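PDB 2ODA: hypothetical protein PSPTO_2114 from Pseudomonas syringae pv. tomato, which is of unknown function but belongs to a Pseudomonas-specific subfamily of the haloacid dehalogenase (HAD) superfamily, probably related to phosphatases and phosphonoacetaldehyde hydrolase. Local coordinates for residues F11-F20 with H34-L45; L105-P115 with L126-L137. All blocks are in the same frame, centred on the assembly; numbering follows the deposited sequence.

Contact 1 of 2, residues F11-F20 with H34-L45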
loop_
_atom_site.group_PDB
_atom_site.type_symbol
_atom_site.label_atom_id
_atom_site.label_comp_id
_atom_site.label_asym_id
_atom_site.label_seq_id
_atom_site.Cartn_x
_atom_site.Cartn_y
_atom_site.Cartn_z
ATOM N N PHE B 11 -8.901 -5.475 10.931
ATOM C CA PHE B 11 -8.775 -6.295 12.146
ATOM C C PHE B 11 -8.475 -7.734 11.786
ATOM O O PHE B 11 -9.101 -8.296 10.896
ATOM C CB PHE B 11 -10.104 -6.337 12.919
ATOM C CG PHE B 11 -10.506 -5.040 13.534
ATOM C CD1 PHE B 11 -11.282 -4.126 12.819
ATOM C CD2 PHE B 11 -10.169 -4.751 14.850
ATOM C CE1 PHE B 11 -11.689 -2.915 13.418
ATOM C CE2 PHE B 11 -10.582 -3.555 15.459
ATOM C CZ PHE B 11 -11.347 -2.646 14.732
ATOM N N GLY B 12 -7.548 -8.360 12.497
ATOM C CA GLY B 12 -7.533 -9.829 12.489
ATOM C C GLY B 12 -8.886 -10.340 13.006
ATOM O O GLY B 12 -9.544 -9.677 13.798
ATOM N N LEU B 13 -9.301 -11.525 12.580
ATOM C CA LEU B 13 -10.514 -12.104 13.111
ATOM C C LEU B 13 -10.251 -12.963 14.358
ATOM O O LEU B 13 -10.509 -12.521 15.497
ATOM C CB LEU B 13 -11.281 -12.855 12.004
ATOM C CG LEU B 13 -12.643 -13.456 12.396
ATOM C CD1 LEU B 13 -13.744 -12.386 12.731
ATOM C CD2 LEU B 13 -13.087 -14.390 11.285
ATOM N N SER B 14 -9.705 -14.158 14.150
ATOM C CA SER B 14 -9.307 -15.048 15.253
ATOM C C SER B 14 -8.198 -14.433 16.127
ATOM O O SER B 14 -7.212 -13.872 15.606
ATOM C CB SER B 14 -8.881 -16.418 14.676
ATOM O OG SER B 14 -8.240 -17.221 15.651
ATOM N N GLY B 15 -8.340 -14.537 17.450
ATOM C CA GLY B 15 -7.333 -14.009 18.388
ATOM C C GLY B 15 -7.280 -12.493 18.384
ATOM O O GLY B 15 -6.241 -11.866 18.704
ATOM N N CYS B 16 -8.397 -11.881 18.003
ATOM C CA CYS B 16 -8.431 -10.434 17.928
ATOM C C CYS B 16 -9.860 -9.917 18.152
ATOM O O CYS B 16 -10.160 -9.454 19.249
ATOM C CB CYS B 16 -7.793 -9.970 16.609
ATOM S SG CYS B 16 -7.869 -8.214 16.276
ATOM N N LEU B 17 -10.733 -10.009 17.142
ATOM C CA LEU B 17 -12.155 -9.688 17.322
ATOM C C LEU B 17 -12.867 -10.771 18.143
ATOM O O LEU B 17 -13.664 -10.478 19.021
ATOM C CB LEU B 17 -12.840 -9.539 15.956
ATOM C CG LEU B 17 -12.397 -8.316 15.128
ATOM C CD1 LEU B 17 -12.905 -8.461 13.686
ATOM C CD2 LEU B 17 -12.934 -7.049 15.799
ATOM N N VAL B 18 -12.569 -12.027 17.828
ATOM C CA VAL B 18 -13.254 -13.155 18.431
ATOM C C VAL B 18 -12.170 -14.175 18.781
ATOM O O VAL B 18 -10.990 -13.938 18.513
ATOM C CB VAL B 18 -14.285 -13.805 17.441
ATOM C CG1 VAL B 18 -15.471 -12.863 17.118
ATOM C CG2 VAL B 18 -13.603 -14.239 16.144
ATOM N N ASP B 19 -12.567 -15.313 19.342
ATOM C CA ASP B 19 -11.650 -16.452 19.507
ATOM C C ASP B 19 -10.407 -16.130 20.354
ATOM O O ASP B 19 -9.251 -16.293 19.913
ATOM C CB ASP B 19 -11.276 -17.072 18.135
ATOM C CG ASP B 19 -10.502 -18.378 18.285
ATOM O OD1 ASP B 19 -10.625 -19.019 19.347
ATOM O OD2 ASP B 19 -9.778 -18.745 17.357
ATOM N N PHE B 20 -10.645 -15.646 21.565
ATOM C CA PHE B 20 -9.551 -15.316 22.493
ATOM C C PHE B 20 -8.599 -16.513 22.598
ATOM O O PHE B 20 -9.046 -17.647 22.849
ATOM C CB PHE B 20 -10.160 -15.003 23.862
ATOM C CG PHE B 20 -9.180 -14.519 24.892
ATOM C CD1 PHE B 20 -9.045 -13.154 25.150
ATOM C CD2 PHE B 20 -8.420 -15.419 25.625
ATOM C CE1 PHE B 20 -8.167 -12.686 26.143
ATOM C CE2 PHE B 20 -7.489 -14.958 26.610
ATOM C CZ PHE B 20 -7.376 -13.577 26.857
ATOM N N HIS B 34 -15.656 -20.453 20.163
ATOM C CA HIS B 34 -14.604 -19.598 19.624
ATOM C C HIS B 34 -15.166 -18.283 19.041
ATOM O O HIS B 34 -14.443 -17.293 18.866
ATOM C CB HIS B 34 -13.863 -20.346 18.511
ATOM C CG HIS B 34 -13.175 -21.605 18.951
ATOM N ND1 HIS B 34 -12.573 -22.459 18.048
ATOM C CD2 HIS B 34 -12.975 -22.148 20.176
ATOM C CE1 HIS B 34 -12.023 -23.469 18.703
ATOM N NE2 HIS B 34 -12.249 -23.299 19.995
ATOM N N ALA B 35 -16.450 -18.273 18.713
ATOM C CA ALA B 35 -17.057 -17.071 18.153
ATOM C C ALA B 35 -17.339 -15.969 19.208
ATOM O O ALA B 35 -17.767 -14.863 18.851
ATOM C CB ALA B 35 -18.315 -17.423 17.337
ATOM N N GLN B 36 -17.085 -16.256 20.495
ATOM C CA GLN B 36 -17.274 -15.248 21.537
ATOM C C GLN B 36 -16.349 -14.075 21.189
ATOM O O GLN B 36 -15.174 -14.277 20.866
ATOM C CB GLN B 36 -16.918 -15.812 22.923
ATOM C CG GLN B 36 -17.059 -14.808 24.109
ATOM C CD GLN B 36 -16.548 -15.389 25.431
ATOM O OE1 GLN B 36 -16.343 -16.591 25.548
ATOM N NE2 GLN B 36 -16.340 -14.537 26.419
ATOM N N LEU B 37 -16.896 -12.860 21.194
ATOM C CA LEU B 37 -16.050 -11.657 21.078
ATOM C C LEU B 37 -15.034 -11.503 22.213
ATOM O O LEU B 37 -15.311 -11.866 23.353
ATOM C CB LEU B 37 -16.940 -10.417 21.047
ATOM C CG LEU B 37 -17.836 -10.322 19.812
ATOM C CD1 LEU B 37 -19.096 -9.469 20.141
ATOM C CD2 LEU B 37 -17.085 -9.744 18.634
ATOM N N THR B 38 -13.863 -10.953 21.896
ATOM C CA THR B 38 -12.819 -10.691 22.894
ATOM C C THR B 38 -13.196 -9.546 23.861
ATOM O O THR B 38 -14.064 -8.723 23.544
ATOM C CB THR B 38 -11.434 -10.418 22.240
ATOM O OG1 THR B 38 -11.507 -9.261 21.401
ATOM C CG2 THR B 38 -10.966 -11.642 21.439
ATOM N N PRO B 39 -12.578 -9.523 25.054
ATOM C CA PRO B 39 -12.975 -8.518 26.051
ATOM C C PRO B 39 -12.896 -7.076 25.503
ATOM O O PRO B 39 -11.900 -6.694 24.891
ATOM C CB PRO B 39 -11.976 -8.747 27.193
ATOM C CG PRO B 39 -11.601 -10.188 27.089
ATOM C CD PRO B 39 -11.543 -10.439 25.583
ATOM N N GLY B 40 -13.967 -6.313 25.690
ATOM C CA GLY B 40 -14.008 -4.927 25.236
ATOM C C GLY B 40 -14.443 -4.735 23.791
ATOM O O GLY B 40 -14.662 -3.599 23.378
ATOM N N ALA B 41 -14.581 -5.834 23.029
ATOM C CA ALA B 41 -14.914 -5.748 21.592
ATOM C C ALA B 41 -16.278 -5.074 21.358
ATOM O O ALA B 41 -16.393 -4.225 20.481
ATOM C CB ALA B 41 -14.879 -7.169 20.900
ATOM N N GLN B 42 -17.305 -5.459 22.132
ATOM C CA GLN B 42 -18.644 -4.872 21.950
ATOM C C GLN B 42 -18.619 -3.355 22.084
ATOM O O GLN B 42 -19.244 -2.647 21.304
ATOM C CB GLN B 42 -19.666 -5.450 22.944
ATOM C CG GLN B 42 -19.995 -6.943 22.747
ATOM C CD GLN B 42 -19.118 -7.880 23.571
ATOM O OE1 GLN B 42 -17.902 -7.695 23.675
ATOM N NE2 GLN B 42 -19.740 -8.889 24.164
ATOM N N ASN B 43 -17.896 -2.881 23.094
ATOM C CA ASN B 43 -17.717 -1.459 23.373
ATOM C C ASN B 43 -16.993 -0.765 22.191
ATOM O O ASN B 43 -17.500 0.223 21.622
ATOM C CB ASN B 43 -16.934 -1.332 24.703
ATOM C CG ASN B 43 -16.862 0.090 25.242
ATOM O OD1 ASN B 43 -16.584 1.025 24.508
ATOM N ND2 ASN B 43 -17.076 0.244 26.555
ATOM N N ALA B 44 -15.814 -1.282 21.819
ATOM C CA ALA B 44 -15.063 -0.683 20.697
ATOM C C ALA B 44 -15.886 -0.688 19.403
ATOM O O ALA B 44 -15.909 0.306 18.663
ATOM C CB ALA B 44 -13.722 -1.422 20.479
ATOM N N LEU B 45 -16.538 -1.815 19.111
ATOM C CA LEU B 45 -17.235 -1.976 17.831
ATOM C C LEU B 45 -18.520 -1.155 17.739
ATOM O O LEU B 45 -18.887 -0.733 16.647
ATOM C CB LEU B 45 -17.506 -3.440 17.523
ATOM C CG LEU B 45 -16.254 -4.314 17.347
ATOM C CD1 LEU B 45 -16.719 -5.739 17.082
ATOM C CD2 LEU B 45 -15.343 -3.800 16.220
HETATM O O HOH W 1 -13.315 -15.333 22.596
#
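The F20 ring has the T38 methyl CG2 at its edge, near its plane, while P39 crosses it at about a right angle, P39 CD lying 3.7 Å from F20 CD1; W145 adds an edge-to-face ring contact. The other flat pair is D19 and H34, side chains running alongside one another with carboxylate and imidazole planes only 19° apart and D19 OD1 3.7 Å from H34 CG. D19 is held in place by several bonds: S14 OG donates to OD2 on its anti side, A24 N also binds OD2, and Q23 N binds OD1. The F11 ring, deeper in, meets L45 obliquely through CZ and CD2, and L17 crosses L45 at about a right angle with methyls touching. After strand 9-12 the chain makes a wide pi-type turn at 13-17 that fits the HAD squiggle, and the stretch joined by the single V18-L37 backbone bridge corresponds to the flap region. By its place at the end of strand 9-12, G12 probably stands where the nucleophilic aspartate of most HAD enzymes would be. T38 fastens the turn twice. Its OG1, set between backbone N and carbonyl carbon (chi1 61°), gives a short 2.5 Å bond to C16 O, slightly tilted from the carbonyl plane. Its N reaches L17 O at 2.9 Å in a nearly straight bond (168°), from above that carbonyl's plane, and L37 CA makes a CA-H...O contact with the same oxygen. Farther along, D19 N donates to Q36 O at 3.2 Å in a bent bond. A water extends this bridging, accepting from F20 N at 2.9 Å and donating to Q36 O at 2.8 Å. V18 CG1 packs against L37 CD2 at 3.8 Å and also faces A35 O.

Contact 2 of 2, residues L105-P115 with L126-L137; sequences LEGCVLISGDP and LWTIGLASCGPL
I129 reaches across to two residues of strand 109-112, V109 and I111. Its CB lies 3.9 Å from I111 CG1, the two isoleucines running side by side in the same direction. CG1, anti to the carbonyl carbon (chi1 -63°), moves on to V109 CG1 at 3.9 Å. The tip CD1 touches both, 3.7 Å from V109 CG1 and 4.0 Å from I111 CG1, and L179, C182 and L183 of helix 179-191 pack on the I129 side chain. W127 shares this face of the sheet, its CB against V109 CG2 and C108 O in plane at its ring edge. The strands are neighbours in the parallel sheet of the Rossmann-like HAD core, joined by a beta-alpha-beta crossover through helix 115-123; the axes of the two segments approach to 4.6 Å and run at 18° to each other. L110 bonds both ways: L110 N gives to W127 O and L110 O takes from I129 N, each at 2.9 Å. S112 N continues to I129 O, whereas L131 N to S112 O is weak. At the C-terminal ends, S112 OG accepts D114 N in an ST turn, and D114 OD1 caps R116 N. P136 CD presses on G113 O at 3.4 Å, and a water links that oxygen to L137 N. L126 CD2 packs on C108 CB at the other end.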
loop_
_atom_site.group_PDB
_atom_site.type_symbol
_atom_site.label_atom_id
_atom_site.label_comp_id
_atom_site.label_asym_id
_atom_site.label_seq_id
_atom_site.Cartn_x
_atom_site.Cartn_y
_atom_site.Cartn_z
ATOM N N LEU B 105 -3.674 5.227 1.465
ATOM C CA LEU B 105 -3.036 4.471 2.545
ATOM C C LEU B 105 -2.920 5.284 3.837
ATOM O O LEU B 105 -3.027 4.736 4.957
ATOM C CB LEU B 105 -1.615 4.057 2.108
ATOM C CG LEU B 105 -0.790 3.211 3.078
ATOM C CD1 LEU B 105 -1.477 1.865 3.336
ATOM C CD2 LEU B 105 0.599 2.980 2.550
ATOM N N GLU B 106 -2.650 6.582 3.693
ATOM C CA GLU B 106 -2.359 7.411 4.853
ATOM C C GLU B 106 -3.459 7.309 5.920
ATOM O O GLU B 106 -4.646 7.519 5.635
ATOM C CB GLU B 106 -2.120 8.874 4.467
ATOM C CG GLU B 106 -1.665 9.726 5.681
ATOM C CD GLU B 106 -1.553 11.209 5.371
ATOM O OE1 GLU B 106 -1.633 11.576 4.189
ATOM O OE2 GLU B 106 -1.371 12.005 6.323
ATOM N N GLY B 107 -3.037 6.968 7.135
ATOM C CA GLY B 107 -3.925 6.885 8.293
ATOM C C GLY B 107 -4.628 5.558 8.493
ATOM O O GLY B 107 -5.327 5.377 9.503
ATOM N N CYS B 108 -4.483 4.624 7.545
ATOM C CA CYS B 108 -5.084 3.285 7.719
ATOM C C CYS B 108 -4.365 2.497 8.823
ATOM O O CYS B 108 -3.147 2.605 8.972
ATOM C CB CYS B 108 -5.084 2.506 6.405
ATOM S SG CYS B 108 -6.166 3.224 5.142
ATOM N N VAL B 109 -5.122 1.708 9.592
ATOM C CA VAL B 109 -4.570 0.985 10.749
ATOM C C VAL B 109 -4.941 -0.497 10.695
ATOM O O VAL B 109 -6.038 -0.845 10.259
ATOM C CB VAL B 109 -5.099 1.559 12.089
ATOM C CG1 VAL B 109 -4.374 0.922 13.284
ATOM C CG2 VAL B 109 -4.952 3.086 12.128
ATOM N N LEU B 110 -4.009 -1.354 11.137
ATOM C CA LEU B 110 -4.284 -2.778 11.294
ATOM C C LEU B 110 -4.173 -3.084 12.773
ATOM O O LEU B 110 -3.192 -2.716 13.415
ATOM C CB LEU B 110 -3.260 -3.647 10.524
ATOM C CG LEU B 110 -3.258 -5.143 10.916
ATOM C CD1 LEU B 110 -4.534 -5.853 10.450
ATOM C CD2 LEU B 110 -2.027 -5.857 10.325
ATOM N N ILE B 111 -5.173 -3.768 13.297
ATOM C CA ILE B 111 -5.158 -4.220 14.680
ATOM C C ILE B 111 -5.118 -5.753 14.660
ATOM O O ILE B 111 -5.963 -6.368 14.018
ATOM C CB ILE B 111 -6.436 -3.749 15.401
ATOM C CG1 ILE B 111 -6.520 -2.206 15.370
ATOM C CG2 ILE B 111 -6.467 -4.256 16.853
ATOM C CD1 ILE B 111 -7.530 -1.651 14.368
ATOM N N SER B 112 -4.167 -6.347 15.396
ATOM C CA SER B 112 -3.985 -7.817 15.455
ATOM C C SER B 112 -3.121 -8.174 16.680
ATOM O O SER B 112 -2.368 -7.339 17.172
ATOM C CB SER B 112 -3.291 -8.317 14.175
ATOM O OG SER B 112 -3.131 -9.735 14.163
ATOM N N GLY B 113 -3.230 -9.412 17.160
ATOM C CA GLY B 113 -2.196 -9.967 18.041
ATOM C C GLY B 113 -1.275 -10.997 17.402
ATOM O O GLY B 113 -0.440 -11.600 18.089
ATOM N N ASP B 114 -1.388 -11.181 16.084
ATOM C CA ASP B 114 -0.646 -12.233 15.385
ATOM C C ASP B 114 0.577 -11.635 14.695
ATOM O O ASP B 114 0.436 -10.764 13.837
ATOM C CB ASP B 114 -1.534 -12.931 14.335
ATOM C CG ASP B 114 -0.829 -14.105 13.649
ATOM O OD1 ASP B 114 0.334 -13.970 13.276
ATOM O OD2 ASP B 114 -1.442 -15.151 13.445
ATOM N N PRO B 115 1.786 -12.096 15.073
ATOM C CA PRO B 115 3.004 -11.462 14.547
ATOM C C PRO B 115 3.108 -11.502 13.038
ATOM O O PRO B 115 3.694 -10.586 12.447
ATOM C CB PRO B 115 4.133 -12.297 15.164
ATOM C CG PRO B 115 3.545 -12.895 16.357
ATOM C CD PRO B 115 2.112 -13.185 16.015
ATOM N N LEU B 126 1.123 0.150 6.721
ATOM C CA LEU B 126 0.087 0.618 7.657
ATOM C C LEU B 126 0.619 0.957 9.048
ATOM O O LEU B 126 1.715 0.536 9.440
ATOM C CB LEU B 126 -1.042 -0.428 7.793
ATOM C CG LEU B 126 -2.068 -0.428 6.640
ATOM C CD1 LEU B 126 -1.539 -1.225 5.465
ATOM C CD2 LEU B 126 -3.419 -1.011 7.078
ATOM N N TRP B 127 -0.180 1.741 9.780
ATOM C CA TRP B 127 -0.063 1.832 11.231
ATOM C C TRP B 127 -0.505 0.485 11.796
ATOM O O TRP B 127 -1.389 -0.178 11.241
ATOM C CB TRP B 127 -0.979 2.935 11.793
ATOM C CG TRP B 127 -0.449 4.336 11.555
ATOM C CD1 TRP B 127 -0.786 5.191 10.533
ATOM C CD2 TRP B 127 0.497 5.026 12.365
ATOM N NE1 TRP B 127 -0.095 6.388 10.666
ATOM C CE2 TRP B 127 0.706 6.306 11.779
ATOM C CE3 TRP B 127 1.207 4.685 13.527
ATOM C CZ2 TRP B 127 1.606 7.240 12.316
ATOM C CZ3 TRP B 127 2.097 5.619 14.071
ATOM C CH2 TRP B 127 2.280 6.888 13.462
ATOM N N THR B 128 0.107 0.083 12.907
ATOM C CA THR B 128 -0.246 -1.199 13.557
ATOM C C THR B 128 -0.501 -1.064 15.053
ATOM O O THR B 128 0.209 -0.346 15.745
ATOM C CB THR B 128 0.845 -2.302 13.342
ATOM O OG1 THR B 128 2.102 -1.859 13.862
ATOM C CG2 THR B 128 1.029 -2.595 11.862
ATOM N N ILE B 129 -1.523 -1.767 15.536
ATOM C CA ILE B 129 -1.823 -1.857 16.956
ATOM C C ILE B 129 -1.785 -3.342 17.284
ATOM O O ILE B 129 -2.461 -4.134 16.625
ATOM C CB ILE B 129 -3.233 -1.269 17.309
ATOM C CG1 ILE B 129 -3.260 0.235 16.978
ATOM C CG2 ILE B 129 -3.630 -1.605 18.804
ATOM C CD1 ILE B 129 -4.686 0.918 16.978
ATOM N N GLY B 130 -0.969 -3.701 18.269
ATOM C CA GLY B 130 -0.845 -5.068 18.745
ATOM C C GLY B 130 -1.691 -5.300 19.984
ATOM O O GLY B 130 -1.945 -4.375 20.771
ATOM N N LEU B 131 -2.142 -6.541 20.144
ATOM C CA LEU B 131 -3.003 -6.928 21.255
ATOM C C LEU B 131 -2.277 -7.893 22.193
ATOM O O LEU B 131 -1.811 -8.942 21.769
ATOM C CB LEU B 131 -4.325 -7.536 20.727
ATOM C CG LEU B 131 -5.285 -6.595 19.971
ATOM C CD1 LEU B 131 -6.523 -7.346 19.442
ATOM C CD2 LEU B 131 -5.734 -5.413 20.836
ATOM N N ALA B 132 -2.199 -7.533 23.475
ATOM C CA ALA B 132 -1.288 -8.236 24.403
ATOM C C ALA B 132 -1.875 -9.471 25.110
ATOM O O ALA B 132 -1.143 -10.220 25.755
ATOM C CB ALA B 132 -0.758 -7.261 25.427
ATOM N N SER B 133 -3.180 -9.675 25.011
ATOM C CA SER B 133 -3.845 -10.726 25.806
ATOM C C SER B 133 -4.405 -11.873 24.997
ATOM O O SER B 133 -4.379 -13.024 25.438
ATOM C CB SER B 133 -4.988 -10.126 26.637
ATOM O OG SER B 133 -4.493 -9.154 27.566
ATOM N N CYS B 134 -4.988 -11.549 23.847
ATOM C CA CYS B 134 -5.896 -12.498 23.192
ATOM C C CYS B 134 -5.297 -13.227 21.987
ATOM O O CYS B 134 -5.973 -14.059 21.374
ATOM C CB CYS B 134 -7.198 -11.784 22.772
ATOM S SG CYS B 134 -6.901 -10.432 21.664
ATOM N N GLY B 135 -4.031 -12.960 21.680
ATOM C CA GLY B 135 -3.422 -13.463 20.442
ATOM C C GLY B 135 -2.629 -14.743 20.633
ATOM O O GLY B 135 -2.529 -15.241 21.758
ATOM N N PRO B 136 -2.009 -15.261 19.547
ATOM C CA PRO B 136 -1.292 -16.547 19.615
ATOM C C PRO B 136 -0.044 -16.582 20.513
ATOM O O PRO B 136 0.355 -17.661 20.962
ATOM C CB PRO B 136 -0.928 -16.836 18.131
ATOM C CG PRO B 136 -0.841 -15.486 17.502
ATOM C CD PRO B 136 -1.941 -14.665 18.200
ATOM N N LEU B 137 0.573 -15.432 20.790
ATOM C CA LEU B 137 1.741 -15.389 21.682
ATOM C C LEU B 137 1.339 -15.704 23.117
ATOM O O LEU B 137 2.155 -16.180 23.916
ATOM C CB LEU B 137 2.420 -14.030 21.649
ATOM C CG LEU B 137 3.131 -13.698 20.345
ATOM C CD1 LEU B 137 3.484 -12.213 20.309
ATOM C CD2 LEU B 137 4.379 -14.556 20.208
HETATM O O HOH W 2 -0.243 -12.691 20.437
#

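How the contacts relate
From the N terminus, strand 9-12 leads straight into contact 1, which closes a loop of 13 residues without helix or strand, at the place where many HAD relatives insert a cap domain, and delivers the chain to helix 41-51. Contact 2 opens only later, in series, closing a shorter connection that is mostly helix 115-123. The two neither nest nor cross. They meet in the sheet, where strand 9-12 lies beside strand 109-112 and G12 N probably bonds I111 O at 3.0 Å. Beyond the strand ends, F20 and G15 O pack on C134, joining the flap region to the loop after strand 127-131.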